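Phosphoserine phosphatase RsbX (Bacillus subtilis, PDB 3W43) dephosphorylates RsbS as a manganese-bound PPM-type serine phosphatase, a negative regulator that keeps sigma-B activity low during growth and re-establishes its prestress level after induction. Local coordinates at the manganese (II) ion site. Residues are numbered along the deposited sequence; one frame, centred on the assembly and turned at random.

The manganese (II) ion site. Residues 26-27, 44-48, 52, 156-157, 189-190. With MN (manganese (II) ion), chain B; MN (manganese (II) ion), chain C.
Two manganese ions 3.7 Å apart, MN (chain B) and the partly occupied MN (chain C), form the binuclear centre typical of PPM-type phosphatases. Asp44 joins them. From CB, its CG lies anti to the backbone N (chi1 179°), beside the carbonyl carbon, and sits about equally far from both metals, 3.1 Å from MN (chain B). From there the two oxygens part: OD1 bonds MN (chain C) at 2.1 Å, while OD2 bonds MN (chain B) at 2.2 Å. This one-oxygen-per-metal bridge is completed by water 1, which bonds both ions and is also held by Asp189 OD1 at 2.7 Å. In this family such a bridging water is the presumed nucleophile, and two metals together with a carboxylate would be expected to favour its deprotonation.

MN (chain B) is near octahedral, with Asp156 OD1, Asp189 OD2 and waters 2 and 3 as further ligands. Both aspartates bind it through one oxygen and use the other on a metal-bound water; Asp156 OD2 holds water 2 at 2.7 Å. Asp156 reaches in from the crowded first-torsion position (chi1 60°), whereas Asp189 extends anti to its backbone N. The backbone N of Asp190 donates a bent bond to Asp189 OD1 from above the carboxylate plane, 54° out of it, which may help the metal and water 1 fix that group's rotation.

MN (chain C), also near octahedral, adds to Asp44 OD1 and water 1 the main-chain carbonyls Gly45 O and Gly47 O and waters 4 and 5. Asp27 is second shell: its OD1 meets waters 3 and 4, at 2.8 Å for water 3. Asp190 OD2 also holds water 4 and accepts a bond from Gly26 N at 2.9 Å, tying the loop before strand 27-33 to the site.

The centre lies at one edge of the PPM-type beta-sandwich, where strand 37-45 ends beside the start of helix 49-66, with the loops preceding strands 27-33 and 191-198 and following strand 150-154 converging on it.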
# COMPACT_ATOMS: atom_id res chain seq x y z
N GLY A 26 14.26 1.17 1.44
CA GLY A 26 13.89 1.86 0.22
C GLY A 26 12.39 2.02 0.02
O GLY A 26 11.97 2.86 -0.76
N ASP A 27 11.60 1.21 0.73
CA ASP A 27 10.14 1.34 0.72
C ASP A 27 9.74 2.34 1.80
O ASP A 27 10.40 2.39 2.86
CB ASP A 27 9.45 0.03 1.11
CG ASP A 27 9.63 -1.12 0.10
OD1 ASP A 27 10.16 -0.95 -1.02
OD2 ASP A 27 9.20 -2.22 0.51
N ASP A 44 7.69 2.24 -3.22
CA ASP A 44 8.94 1.51 -3.36
C ASP A 44 9.89 2.36 -4.20
O ASP A 44 9.70 2.50 -5.40
CB ASP A 44 8.62 0.16 -4.03
CG ASP A 44 9.86 -0.69 -4.24
OD1 ASP A 44 10.98 -0.20 -3.97
OD2 ASP A 44 9.73 -1.86 -4.68
N GLY A 45 10.88 2.97 -3.55
CA GLY A 45 11.85 3.79 -4.26
C GLY A 45 12.72 2.91 -5.13
O GLY A 45 13.05 1.79 -4.75
N LEU A 46 13.07 3.38 -6.31
CA LEU A 46 13.91 2.58 -7.20
C LEU A 46 15.22 2.19 -6.52
O LEU A 46 15.86 3.01 -5.86
CB LEU A 46 14.17 3.31 -8.51
CG LEU A 46 13.18 2.98 -9.62
CD1 LEU A 46 11.72 3.24 -9.29
CD2 LEU A 46 13.59 3.71 -10.89
N GLY A 47 15.61 0.93 -6.68
CA GLY A 47 16.76 0.39 -5.99
C GLY A 47 16.43 0.10 -4.55
O GLY A 47 15.30 -0.29 -4.20
N SER A 48 17.41 0.32 -3.68
CA SER A 48 17.24 0.06 -2.25
C SER A 48 18.04 1.08 -1.46
O SER A 48 18.69 1.95 -2.04
CB SER A 48 17.66 -1.37 -1.89
OG SER A 48 19.05 -1.59 -2.12
N ALA A 52 16.95 5.00 -2.62
CA ALA A 52 15.55 4.60 -2.80
C ALA A 52 14.66 5.33 -1.80
O ALA A 52 13.58 5.84 -2.15
CB ALA A 52 15.43 3.11 -2.61
N ASP A 156 6.84 -5.22 -3.99
CA ASP A 156 7.28 -6.38 -4.74
C ASP A 156 8.29 -7.26 -3.99
O ASP A 156 8.64 -8.32 -4.46
CB ASP A 156 7.77 -5.97 -6.13
CG ASP A 156 8.95 -5.01 -6.09
OD1 ASP A 156 9.59 -4.88 -5.02
OD2 ASP A 156 9.24 -4.38 -7.14
N GLY A 157 8.75 -6.82 -2.82
CA GLY A 157 9.54 -7.68 -1.96
C GLY A 157 8.72 -8.84 -1.44
O GLY A 157 9.28 -9.84 -1.02
N ASP A 189 14.74 -8.41 -1.04
CA ASP A 189 14.41 -7.03 -1.35
C ASP A 189 13.75 -6.44 -0.11
O ASP A 189 13.30 -7.18 0.76
CB ASP A 189 13.43 -6.98 -2.54
CG ASP A 189 13.20 -5.58 -3.06
OD1 ASP A 189 13.98 -4.66 -2.73
OD2 ASP A 189 12.21 -5.40 -3.82
N ASP A 190 13.67 -5.11 -0.06
CA ASP A 190 12.78 -4.44 0.88
C ASP A 190 11.39 -5.03 0.73
O ASP A 190 10.91 -5.28 -0.38
CB ASP A 190 12.71 -2.94 0.59
CG ASP A 190 14.03 -2.22 0.82
OD1 ASP A 190 14.76 -2.53 1.80
OD2 ASP A 190 14.35 -1.31 0.03
MN MN B . 11.10 -3.52 -4.38
MN MN C . 13.08 -0.38 -4.18
O HOH W 1 13.05 -2.54 -4.06
O HOH W 2 11.68 -3.48 -6.54
O HOH W 3 10.46 -3.39 -2.30
O HOH W 4 12.83 -0.38 -1.96
O HOH W 5 12.63 -0.86 -6.39